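Local coordinates for DUF917 domain-containing protein (PDB 2O3I) that is of unknown function but belongs to the DUF917 proteins and combines two S-Me-THD-like domains, at residues A[13-18]-A[109-115]; A[23-29]-A[331-336]; A[49-54]-A[125-131]; A[105-109]-A[132-138]. The protein carries 2 engineered substitutions. All coordinates share one frame; numbering follows the deposited sequence.

Contact 1: A[13-18]-A[109-115]; sequences LLQGAC and SGALGFV
The ring of Phe114 meets Ala17 edge-on: Ala17 CB lies close to the ring plane, 3.7 Å from Phe114 CD2. Leu13 CD1 approaches the same ring obliquely, and the partner branch of that leucine, Leu13 CD2, reaches Phe114 CB at 4.2 Å, the two side chains crossing at about a right angle. Phe114 CG stands anti to its own carbonyl carbon (chi1 -66°), which turns the ring toward the helix that carries Ala17. Thr225 and Leu226 of helix 225-237 also touch Phe114, and Ser109 turns its hydroxyl to Asp132.

Here helix 10-19 packs against the start of helix 111-124 within the S-Me-THD-like N-terminal domain; the two short axes approach to 8.2 Å and run 134° apart. Small residues allow this closeness. Ala17 CB is directed toward the turn before the second helix, 3.3 Å from Gly110 O, while Gly110 CA makes a CA-H...O contact of 3.3 Å with Ala17 O. One turn back, Leu14 CB rests 3.8 Å from Ala111 O and also touches Val115 CG2. Cys18 CB meets Ala111 CB at 4.3 Å, its backbone already committed to the helical bond with Leu14 O.

Contact 2: A[23-29]-A[331-336]; sequences GGGGTMI and VFSNGD
Backbone hydrogen bonding joins Gly23 to the turn at Asn334: Asn334 N donates to Gly23 O at 2.8 Å, in the carbonyl plane and on a lone pair. A water takes a second share of Gly23 O and accepts from Gly335 N, so that one carbonyl is linked to two successive amides at the start of the short, weakly bonded helix 334-337.

The carboxylate of Asp336 supplies the side-chain bonds. Met28 N, at the first turn of helix 28-35, donates to Asp336 OD1 at 3.1 Å and 164° through the syn lone pair, with a weak, more bent branch to Asp336 OD2. Asp336 OD1 is gripped a second time by Ser333 OG, 2.6 Å away and 50° above the carboxylate plane. In return Asp336 N donates to Ser333 OG at 3.0 Å, and Ser333 N adds a weak bond to Asp336 OD1. Ser333 and Asp336 thus form a capping box whose acid also holds the N-terminal end of a helix from the other family domain; that helix end would probably stabilise the negative charge. Thr27, the N-cap of helix 28-35, accepts from Ser30 N at its hydroxyl, which is also hydrogen-bonded to Asn75 OD1.

Van der Waals contacts fill in around the acid. The side chains of Ile29 and Asp336 run antiparallel, Ile29 CG1 3.3 Å from Asp336 OD2; Thr27 CB comes within 3.6 Å of the same oxygen. Selenomethionine Met28 crosses Asp336 at about a right angle and, with CG beside the backbone N (chi1 -71°) and the chain extended at chi2, carries SE to 3.5 Å from Val331 O and 4.2 Å from Val331 CG2. Leu14 and Cys18 also touch Met28.

Contact 3: A[49-54]-A[125-131]; sequences VRVVDV and GLAVVDA
Val51 and Val128 are laid alongside each other on paired strands, their side chains projecting in one direction. Followed outward, Val51 CB sits 3.9 Å from Val128 O and next to Val128 CG1. Its two branches then part. Val51 CG1, anti to the backbone N (chi1 -174°), touches both Val128 O and Asp130 CB, the latter at 3.9 Å; Val51 CG2 presses on Val128 CG1 at 3.5 Å. Val49 CG1 meets that same Val128 methyl, and Ala117 of helix 111-124 touches Val128 on this face of the sheet.

On the face of Val52 and Val129, Val52 CG1 reaches Ala127 CB at 4.0 Å, with Tyr103 of strand 101-105 beside both. Farther on, Val54 CG2 packs on Val129 CG1. Ala127 CB also touches Arg50 NH1, which comes obliquely to 3.4 Å.

The backbones are joined by Val128 N to Arg50 O, Val52 N to Val128 O and Asp130 N to Val52 O, the last at 2.8 Å. Beyond them a water bridges Val54 N and Asp130 O. Asp53 OD2 and Asp130 OD2 stand 4.1 Å apart, like charges probably eased by the bond of Asp130 OD2 to Ser227. Strands 49-52 and 127-129 are parallel neighbours in the mixed sheet of the N-terminal domain, where strand 101-105, helix 111-124 and strand 127-129 form a beta-alpha-beta crossover.

Contact 4: A[105-109]-A[132-138]; sequences VAPES and DGAGRAV
Ser109 OG donates to Asp132 OD1 at 2.7 Å, joining two loops that leave the C-terminal ends of adjacent parallel strands, 101-105 and 127-129, the second loop curled by an Asx turn at Asp132. The hydroxyl comes from above the carboxylate plane, 40° out of it. Ser109 N in turn donates to Arg136 O at 3.1 Å, well above that carbonyl's plane, and beside Asp132 Gly133 N bonds to Pro107 O at 2.8 Å.

Glu108 makes the other polar link. Its CG sits between the backbone N and the carbonyl carbon (chi1 44°), and the chain then extends along the second loop, with Glu108 CB 3.1 Å from Arg136 O. The carboxylate arrives at Ala137 and Val138: Glu108 OE2 lies 3.6 Å from Ala137 CB, while Glu108 OE1 accepts from Val138 N at 2.8 Å in a nearly straight bond, the amide coming from above the carboxylate plane, 44° out of it.

The second shell fixes these groups. Asp132 OD2 takes Ala134 N on its anti side, the bond of the Asx turn, and Gly135 N on its syn side, that of an Asx motif; Asp132 OD1 has a further donor in Thr225 of helix 225-237. Phe114 packs against Ala106, Ser109 and Asp132. The CB of Arg136 is directed away from residues 105-109, and NH1 bonds to Pro317 O. Ala137 O lies almost in the guanidinium plane of Arg136, 3.0 Å from Arg136 NE and 3.2 Å from Arg136 NH2.

Overall arrangement
Contacts 1 and 4 share Ser109, and their centres lie about 10 Å apart; the Phe114 ring bridges them, its CZ 3.4 Å from Asp132 OD1. Contact 3 continues into contact 4, from strand 127-129 into the 132-138 loop, and Ala131 O touches Val105 CG2 at 3.5 Å. Contact 2 is the one joining the two family domains. It leans on contact 1 through Leu112 N and Gly25 O, 3.2 Å apart in a probable hydrogen bond, and on contact 4 where Gly25 N meets Ala137 CB. Contacts 2 and 3 do not touch (nearest atoms about 12 Å apart). The centre of contact 4 lies about 5 Å from the chain's, that of contact 3 about 16 Å.

Contact 1: A[13-18]-A[109-115]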
loop_
_atom_site.group_PDB
_atom_site.type_symbol
_atom_site.label_atom_id
_atom_site.label_comp_id
_atom_site.label_asym_id
_atom_site.label_seq_id
_atom_site.Cartn_x
_atom_site.Cartn_y
_atom_site.Cartn_z
ATOM N N LEU A 13 3.546 12.147 -32.451
ATOM C CA LEU A 13 2.512 12.064 -31.428
ATOM C C LEU A 13 3.056 12.414 -30.049
ATOM O O LEU A 13 2.438 13.157 -29.291
ATOM C CB LEU A 13 1.926 10.646 -31.399
ATOM C CG LEU A 13 0.905 10.317 -30.307
ATOM C CD1 LEU A 13 -0.273 11.283 -30.359
ATOM C CD2 LEU A 13 0.436 8.887 -30.490
ATOM N N LEU A 14 4.216 11.867 -29.720
ATOM C CA LEU A 14 4.802 12.131 -28.424
ATOM C C LEU A 14 5.295 13.569 -28.344
ATOM O O LEU A 14 5.227 14.184 -27.285
ATOM C CB LEU A 14 5.928 11.130 -28.139
ATOM C CG LEU A 14 7.143 11.047 -29.058
ATOM C CD1 LEU A 14 8.239 11.993 -28.553
ATOM C CD2 LEU A 14 7.649 9.597 -29.067
ATOM N N GLN A 15 5.766 14.107 -29.468
ATOM C CA GLN A 15 6.254 15.485 -29.510
ATOM C C GLN A 15 5.128 16.454 -29.188
ATOM O O GLN A 15 5.270 17.333 -28.332
ATOM C CB GLN A 15 6.804 15.832 -30.894
ATOM C CG GLN A 15 8.090 15.123 -31.278
ATOM C CD GLN A 15 9.191 16.095 -31.664
ATOM O OE1 GLN A 15 10.103 15.751 -32.415
ATOM N NE2 GLN A 15 9.117 17.313 -31.138
ATOM N N GLY A 16 4.010 16.283 -29.891
ATOM C CA GLY A 16 2.861 17.142 -29.689
ATOM C C GLY A 16 2.309 16.993 -28.288
ATOM O O GLY A 16 1.979 17.986 -27.641
ATOM N N ALA A 17 2.222 15.749 -27.822
ATOM C CA ALA A 17 1.700 15.445 -26.490
ATOM C C ALA A 17 2.575 16.052 -25.401
ATOM O O ALA A 17 2.074 16.441 -24.344
ATOM C CB ALA A 17 1.585 13.923 -26.291
ATOM N N CYS A 18 3.879 16.113 -25.665
ATOM C CA CYS A 18 4.831 16.687 -24.719
ATOM C C CYS A 18 4.498 18.169 -24.535
ATOM O O CYS A 18 4.452 18.667 -23.407
ATOM C CB CYS A 18 6.266 16.526 -25.241
ATOM S SG CYS A 18 7.569 17.275 -24.188
ATOM N N SER A 109 -2.650 14.080 -21.075
ATOM C CA SER A 109 -1.885 14.401 -22.279
ATOM C C SER A 109 -0.412 14.514 -21.927
ATOM O O SER A 109 -0.036 15.288 -21.051
ATOM C CB SER A 109 -2.345 15.727 -22.889
ATOM O OG SER A 109 -3.543 15.571 -23.619
ATOM N N GLY A 110 0.421 13.745 -22.618
ATOM C CA GLY A 110 1.847 13.785 -22.359
ATOM C C GLY A 110 2.570 12.780 -23.221
ATOM O O GLY A 110 1.954 11.860 -23.752
ATOM N N ALA A 111 3.879 12.942 -23.349
ATOM C CA ALA A 111 4.687 12.050 -24.175
ATOM C C ALA A 111 4.457 10.559 -23.956
ATOM O O ALA A 111 4.376 9.805 -24.923
ATOM C CB ALA A 111 6.166 12.375 -24.000
ATOM N N LEU A 112 4.347 10.131 -22.702
ATOM C CA LEU A 112 4.150 8.714 -22.382
ATOM C C LEU A 112 2.716 8.219 -22.503
ATOM O O LEU A 112 2.460 7.134 -23.039
ATOM C CB LEU A 112 4.599 8.423 -20.956
ATOM C CG LEU A 112 5.981 7.853 -20.677
ATOM C CD1 LEU A 112 6.026 7.516 -19.187
ATOM C CD2 LEU A 112 6.251 6.600 -21.530
ATOM N N GLY A 113 1.801 9.018 -21.966
ATOM C CA GLY A 113 0.389 8.692 -21.959
ATOM C C GLY A 113 -0.216 8.056 -23.187
ATOM O O GLY A 113 -0.729 6.936 -23.119
ATOM N N PHE A 114 -0.174 8.764 -24.307
ATOM C CA PHE A 114 -0.758 8.235 -25.520
ATOM C C PHE A 114 0.037 7.037 -26.046
ATOM O O PHE A 114 -0.549 6.061 -26.510
ATOM C CB PHE A 114 -0.871 9.348 -26.575
ATOM C CG PHE A 114 -1.837 10.447 -26.201
ATOM C CD1 PHE A 114 -3.183 10.167 -25.979
ATOM C CD2 PHE A 114 -1.402 11.763 -26.062
ATOM C CE1 PHE A 114 -4.087 11.186 -25.621
ATOM C CE2 PHE A 114 -2.293 12.791 -25.706
ATOM C CZ PHE A 114 -3.636 12.499 -25.485
ATOM N N VAL A 115 1.361 7.103 -25.943
ATOM C CA VAL A 115 2.230 6.025 -26.411
ATOM C C VAL A 115 1.910 4.714 -25.693
ATOM O O VAL A 115 1.644 3.696 -26.334
ATOM C CB VAL A 115 3.725 6.395 -26.195
ATOM C CG1 VAL A 115 4.634 5.252 -26.645
ATOM C CG2 VAL A 115 4.057 7.661 -26.976
#

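Contact 2: A[23-29]-A[331-336]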
loop_
_atom_site.group_PDB
_atom_site.type_symbol
_atom_site.label_atom_id
_atom_site.label_comp_id
_atom_site.label_asym_id
_atom_site.label_seq_id
_atom_site.Cartn_x
_atom_site.Cartn_y
_atom_site.Cartn_z
ATOM N N GLY A 23 4.631 20.656 -19.245
ATOM C CA GLY A 23 5.858 20.349 -18.532
ATOM C C GLY A 23 5.980 18.942 -17.974
ATOM O O GLY A 23 7.090 18.470 -17.720
ATOM N N GLY A 24 4.850 18.275 -17.759
ATOM C CA GLY A 24 4.892 16.920 -17.245
ATOM C C GLY A 24 4.420 15.913 -18.283
ATOM O O GLY A 24 4.601 16.118 -19.487
ATOM N N GLY A 25 3.824 14.815 -17.825
ATOM C CA GLY A 25 3.327 13.810 -18.752
ATOM C C GLY A 25 4.313 12.747 -19.220
ATOM O O GLY A 25 4.019 12.001 -20.154
ATOM N N GLY A 26 5.477 12.669 -18.582
ATOM C CA GLY A 26 6.463 11.676 -18.969
ATOM C C GLY A 26 7.444 12.227 -19.981
ATOM O O GLY A 26 7.078 13.044 -20.819
ATOM N N THR A 27 8.690 11.772 -19.909
ATOM C CA THR A 27 9.736 12.235 -20.816
ATOM C C THR A 27 9.614 11.630 -22.202
ATOM O O THR A 27 9.139 10.500 -22.366
ATOM C CB THR A 27 11.138 11.869 -20.304
ATOM O OG1 THR A 27 11.306 10.449 -20.376
ATOM C CG2 THR A 27 11.325 12.327 -18.859
HETATM N N MSE A 28 10.048 12.392 -23.199
HETATM C CA MSE A 28 10.029 11.923 -24.572
HETATM C C MSE A 28 11.058 10.803 -24.653
HETATM O O MSE A 28 10.946 9.887 -25.467
HETATM C CB MSE A 28 10.406 13.059 -25.523
HETATM C CG MSE A 28 9.342 14.131 -25.653
HETATM SE SE MSE A 28 9.993 15.708 -26.564
HETATM C CE MSE A 28 9.934 15.086 -28.389
ATOM N N ILE A 29 12.056 10.883 -23.783
ATOM C CA ILE A 29 13.112 9.886 -23.737
ATOM C C ILE A 29 12.533 8.491 -23.530
ATOM O O ILE A 29 12.808 7.575 -24.304
ATOM C CB ILE A 29 14.094 10.205 -22.607
ATOM C CG1 ILE A 29 14.604 11.645 -22.775
ATOM C CG2 ILE A 29 15.234 9.188 -22.614
ATOM C CD1 ILE A 29 15.480 12.160 -21.640
ATOM N N VAL A 331 10.120 21.345 -28.200
ATOM C CA VAL A 331 9.338 21.088 -26.988
ATOM C C VAL A 331 10.008 20.129 -25.996
ATOM O O VAL A 331 10.595 19.111 -26.371
ATOM C CB VAL A 331 7.922 20.559 -27.342
ATOM C CG1 VAL A 331 7.232 21.546 -28.263
ATOM C CG2 VAL A 331 8.005 19.172 -27.997
ATOM N N PHE A 332 9.904 20.471 -24.716
ATOM C CA PHE A 332 10.517 19.684 -23.656
ATOM C C PHE A 332 9.644 19.622 -22.411
ATOM O O PHE A 332 8.949 20.582 -22.076
ATOM C CB PHE A 332 11.846 20.313 -23.226
ATOM C CG PHE A 332 12.913 20.301 -24.275
ATOM C CD1 PHE A 332 13.907 19.323 -24.255
ATOM C CD2 PHE A 332 12.960 21.290 -25.251
ATOM C CE1 PHE A 332 14.936 19.328 -25.192
ATOM C CE2 PHE A 332 13.983 21.310 -26.197
ATOM C CZ PHE A 332 14.975 20.327 -26.168
ATOM N N SER A 333 9.692 18.487 -21.725
ATOM C CA SER A 333 8.983 18.343 -20.463
ATOM C C SER A 333 10.085 18.745 -19.483
ATOM O O SER A 333 11.259 18.769 -19.852
ATOM C CB SER A 333 8.588 16.887 -20.204
ATOM O OG SER A 333 9.728 16.101 -19.895
ATOM N N ASN A 334 9.725 19.065 -18.251
ATOM C CA ASN A 334 10.732 19.443 -17.267
ATOM C C ASN A 334 11.811 18.365 -17.166
ATOM O O ASN A 334 12.996 18.672 -17.030
ATOM C CB ASN A 334 10.071 19.680 -15.914
ATOM C CG ASN A 334 9.208 20.924 -15.913
ATOM O OD1 ASN A 334 8.055 20.899 -15.479
ATOM N ND2 ASN A 334 9.767 22.028 -16.405
ATOM N N GLY A 335 11.402 17.104 -17.238
ATOM C CA GLY A 335 12.376 16.034 -17.176
ATOM C C GLY A 335 13.302 16.082 -18.386
ATOM O O GLY A 335 14.511 15.860 -18.263
ATOM N N ASP A 336 12.744 16.381 -19.557
ATOM C CA ASP A 336 13.538 16.442 -20.777
ATOM C C ASP A 336 14.561 17.579 -20.796
ATOM O O ASP A 336 15.595 17.470 -21.457
ATOM C CB ASP A 336 12.626 16.551 -22.005
ATOM C CG ASP A 336 11.878 15.262 -22.294
ATOM O OD1 ASP A 336 10.630 15.273 -22.238
ATOM O OD2 ASP A 336 12.537 14.239 -22.575
HETATM O O HOH W 1 8.665 16.441 -16.225
#

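Contact 3: A[49-54]-A[125-131]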
loop_
_atom_site.group_PDB
_atom_site.type_symbol
_atom_site.label_atom_id
_atom_site.label_comp_id
_atom_site.label_asym_id
_atom_site.label_seq_id
_atom_site.Cartn_x
_atom_site.Cartn_y
_atom_site.Cartn_z
ATOM N N VAL A 49 -2.560 0.897 -34.925
ATOM C CA VAL A 49 -3.281 1.183 -33.697
ATOM C C VAL A 49 -4.597 1.881 -34.014
ATOM O O VAL A 49 -4.619 3.000 -34.529
ATOM C CB VAL A 49 -2.441 2.081 -32.756
ATOM C CG1 VAL A 49 -3.246 2.441 -31.526
ATOM C CG2 VAL A 49 -1.158 1.362 -32.355
ATOM N N ARG A 50 -5.694 1.205 -33.706
ATOM C CA ARG A 50 -7.017 1.751 -33.945
ATOM C C ARG A 50 -7.345 2.799 -32.880
ATOM O O ARG A 50 -7.225 2.530 -31.681
ATOM C CB ARG A 50 -8.044 0.617 -33.917
ATOM C CG ARG A 50 -9.413 0.957 -34.485
ATOM C CD ARG A 50 -9.994 -0.271 -35.197
ATOM N NE ARG A 50 -9.763 -1.508 -34.444
ATOM C CZ ARG A 50 -10.392 -1.840 -33.318
ATOM N NH1 ARG A 50 -11.309 -1.028 -32.800
ATOM N NH2 ARG A 50 -10.093 -2.977 -32.696
ATOM N N VAL A 51 -7.730 3.993 -33.329
ATOM C CA VAL A 51 -8.097 5.082 -32.427
ATOM C C VAL A 51 -9.543 5.463 -32.713
ATOM O O VAL A 51 -9.889 5.756 -33.852
ATOM C CB VAL A 51 -7.233 6.337 -32.651
ATOM C CG1 VAL A 51 -7.566 7.380 -31.583
ATOM C CG2 VAL A 51 -5.753 5.969 -32.640
ATOM N N VAL A 52 -10.379 5.469 -31.680
ATOM C CA VAL A 52 -11.795 5.797 -31.840
ATOM C C VAL A 52 -12.225 7.017 -31.020
ATOM O O VAL A 52 -11.595 7.360 -30.012
ATOM C CB VAL A 52 -12.686 4.595 -31.422
ATOM C CG1 VAL A 52 -12.356 3.372 -32.273
ATOM C CG2 VAL A 52 -12.472 4.272 -29.950
ATOM N N ASP A 53 -13.295 7.678 -31.459
ATOM C CA ASP A 53 -13.811 8.829 -30.729
ATOM C C ASP A 53 -14.698 8.300 -29.613
ATOM O O ASP A 53 -15.174 7.165 -29.670
ATOM C CB ASP A 53 -14.617 9.752 -31.641
ATOM C CG ASP A 53 -13.767 10.369 -32.741
ATOM O OD1 ASP A 53 -13.812 9.857 -33.883
ATOM O OD2 ASP A 53 -13.046 11.359 -32.457
ATOM N N VAL A 54 -14.906 9.121 -28.593
ATOM C CA VAL A 54 -15.719 8.721 -27.459
ATOM C C VAL A 54 -17.069 8.133 -27.870
ATOM O O VAL A 54 -17.480 7.101 -27.341
ATOM C CB VAL A 54 -15.945 9.914 -26.495
ATOM C CG1 VAL A 54 -16.835 9.493 -25.334
ATOM C CG2 VAL A 54 -14.600 10.429 -25.976
ATOM N N GLY A 125 -5.272 -5.996 -28.773
ATOM C CA GLY A 125 -6.328 -5.944 -29.767
ATOM C C GLY A 125 -7.470 -5.027 -29.359
ATOM O O GLY A 125 -8.637 -5.300 -29.653
ATOM N N LEU A 126 -7.138 -3.930 -28.682
ATOM C CA LEU A 126 -8.151 -2.978 -28.241
ATOM C C LEU A 126 -8.034 -1.691 -29.039
ATOM O O LEU A 126 -7.159 -1.547 -29.889
ATOM C CB LEU A 126 -7.965 -2.656 -26.756
ATOM C CG LEU A 126 -7.740 -3.841 -25.807
ATOM C CD1 LEU A 126 -7.393 -3.319 -24.424
ATOM C CD2 LEU A 126 -8.980 -4.717 -25.750
ATOM N N ALA A 127 -8.930 -0.754 -28.767
ATOM C CA ALA A 127 -8.889 0.534 -29.434
ATOM C C ALA A 127 -8.632 1.599 -28.367
ATOM O O ALA A 127 -9.143 1.510 -27.248
ATOM C CB ALA A 127 -10.211 0.807 -30.156
ATOM N N VAL A 128 -7.816 2.588 -28.710
ATOM C CA VAL A 128 -7.499 3.675 -27.789
ATOM C C VAL A 128 -8.472 4.815 -28.073
ATOM O O VAL A 128 -8.768 5.113 -29.229
ATOM C CB VAL A 128 -6.039 4.153 -27.983
ATOM C CG1 VAL A 128 -5.799 4.489 -29.443
ATOM C CG2 VAL A 128 -5.757 5.365 -27.099
ATOM N N VAL A 129 -8.990 5.436 -27.018
ATOM C CA VAL A 129 -9.939 6.530 -27.184
ATOM C C VAL A 129 -9.214 7.846 -27.454
ATOM O O VAL A 129 -8.204 8.135 -26.823
ATOM C CB VAL A 129 -10.821 6.660 -25.928
ATOM C CG1 VAL A 129 -11.784 7.834 -26.071
ATOM C CG2 VAL A 129 -11.585 5.359 -25.711
ATOM N N ASP A 130 -9.720 8.632 -28.403
ATOM C CA ASP A 130 -9.106 9.915 -28.745
ATOM C C ASP A 130 -9.567 10.902 -27.697
ATOM O O ASP A 130 -10.483 11.694 -27.927
ATOM C CB ASP A 130 -9.542 10.373 -30.151
ATOM C CG ASP A 130 -8.769 11.606 -30.641
ATOM O OD1 ASP A 130 -7.836 12.057 -29.944
ATOM O OD2 ASP A 130 -9.088 12.129 -31.733
ATOM N N ALA A 131 -8.920 10.837 -26.535
ATOM C CA ALA A 131 -9.253 11.685 -25.404
ATOM C C ALA A 131 -8.369 11.329 -24.226
ATOM O O ALA A 131 -7.562 10.406 -24.305
ATOM C CB ALA A 131 -10.714 11.469 -25.011
HETATM O O HOH W 2 -13.130 11.562 -28.951
#

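Contact 4: A[105-109]-A[132-138]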
loop_
_atom_site.group_PDB
_atom_site.type_symbol
_atom_site.label_atom_id
_atom_site.label_comp_id
_atom_site.label_asym_id
_atom_site.label_seq_id
_atom_site.Cartn_x
_atom_site.Cartn_y
_atom_site.Cartn_z
ATOM N N VAL A 105 -7.468 4.005 -22.501
ATOM C CA VAL A 105 -7.419 5.449 -22.643
ATOM C C VAL A 105 -6.313 6.028 -21.757
ATOM O O VAL A 105 -6.125 5.596 -20.616
ATOM C CB VAL A 105 -8.814 6.086 -22.303
ATOM C CG1 VAL A 105 -9.199 5.770 -20.865
ATOM C CG2 VAL A 105 -8.792 7.595 -22.551
ATOM N N ALA A 106 -5.565 6.987 -22.301
ATOM C CA ALA A 106 -4.483 7.616 -21.551
ATOM C C ALA A 106 -5.094 8.407 -20.407
ATOM O O ALA A 106 -6.195 8.931 -20.527
ATOM C CB ALA A 106 -3.678 8.550 -22.452
ATOM N N PRO A 107 -4.387 8.502 -19.280
ATOM C CA PRO A 107 -4.961 9.262 -18.172
ATOM C C PRO A 107 -4.938 10.768 -18.426
ATOM O O PRO A 107 -5.846 11.492 -18.017
ATOM C CB PRO A 107 -4.076 8.864 -16.994
ATOM C CG PRO A 107 -2.735 8.641 -17.643
ATOM C CD PRO A 107 -3.104 7.881 -18.901
ATOM N N GLU A 108 -3.901 11.218 -19.129
ATOM C CA GLU A 108 -3.680 12.635 -19.412
ATOM C C GLU A 108 -2.900 12.822 -20.715
ATOM O O GLU A 108 -2.539 11.851 -21.378
ATOM C CB GLU A 108 -2.869 13.241 -18.263
ATOM C CG GLU A 108 -1.705 12.337 -17.846
ATOM C CD GLU A 108 -0.791 12.948 -16.802
ATOM O OE1 GLU A 108 -1.298 13.581 -15.855
ATOM O OE2 GLU A 108 0.441 12.779 -16.919
ATOM N N SER A 109 -2.650 14.080 -21.075
ATOM C CA SER A 109 -1.885 14.401 -22.279
ATOM C C SER A 109 -0.412 14.514 -21.927
ATOM O O SER A 109 -0.036 15.288 -21.051
ATOM C CB SER A 109 -2.345 15.727 -22.889
ATOM O OG SER A 109 -3.543 15.571 -23.619
ATOM N N ASP A 132 -8.528 12.081 -23.135
ATOM C CA ASP A 132 -7.823 11.831 -21.889
ATOM C C ASP A 132 -8.466 12.664 -20.783
ATOM O O ASP A 132 -9.353 13.480 -21.044
ATOM C CB ASP A 132 -6.317 12.117 -21.999
ATOM C CG ASP A 132 -6.005 13.583 -22.125
ATOM O OD1 ASP A 132 -5.714 14.017 -23.253
ATOM O OD2 ASP A 132 -6.047 14.299 -21.095
ATOM N N GLY A 133 -8.017 12.454 -19.552
ATOM C CA GLY A 133 -8.598 13.137 -18.408
ATOM C C GLY A 133 -8.453 14.631 -18.156
ATOM O O GLY A 133 -9.052 15.129 -17.199
ATOM N N ALA A 134 -7.708 15.360 -18.981
ATOM C CA ALA A 134 -7.541 16.788 -18.722
ATOM C C ALA A 134 -7.145 17.622 -19.925
ATOM O O ALA A 134 -7.439 18.816 -19.985
ATOM C CB ALA A 134 -6.509 16.984 -17.619
ATOM N N GLY A 135 -6.482 16.999 -20.892
ATOM C CA GLY A 135 -6.029 17.744 -22.052
ATOM C C GLY A 135 -4.636 18.263 -21.732
ATOM O O GLY A 135 -4.007 18.950 -22.537
ATOM N N ARG A 136 -4.174 17.937 -20.526
ATOM C CA ARG A 136 -2.848 18.317 -20.045
ATOM C C ARG A 136 -2.371 17.234 -19.082
ATOM O O ARG A 136 -3.064 16.227 -18.883
ATOM C CB ARG A 136 -2.893 19.667 -19.312
ATOM C CG ARG A 136 -3.929 19.743 -18.203
ATOM C CD ARG A 136 -3.659 20.910 -17.267
ATOM N NE ARG A 136 -2.387 20.731 -16.571
ATOM C CZ ARG A 136 -1.744 21.687 -15.909
ATOM N NH1 ARG A 136 -2.251 22.909 -15.841
ATOM N NH2 ARG A 136 -0.576 21.423 -15.338
ATOM N N ALA A 137 -1.194 17.426 -18.503
ATOM C CA ALA A 137 -0.662 16.474 -17.538
ATOM C C ALA A 137 -0.892 17.102 -16.170
ATOM O O ALA A 137 -0.724 18.312 -16.006
ATOM C CB ALA A 137 0.816 16.233 -17.771
ATOM N N VAL A 138 -1.296 16.293 -15.197
ATOM C CA VAL A 138 -1.560 16.810 -13.860
ATOM C C VAL A 138 -0.757 16.056 -12.809
ATOM O O VAL A 138 -0.446 14.880 -12.980
ATOM C CB VAL A 138 -3.075 16.719 -13.509
ATOM C CG1 VAL A 138 -3.907 17.415 -14.583
ATOM C CG2 VAL A 138 -3.494 15.268 -13.353
#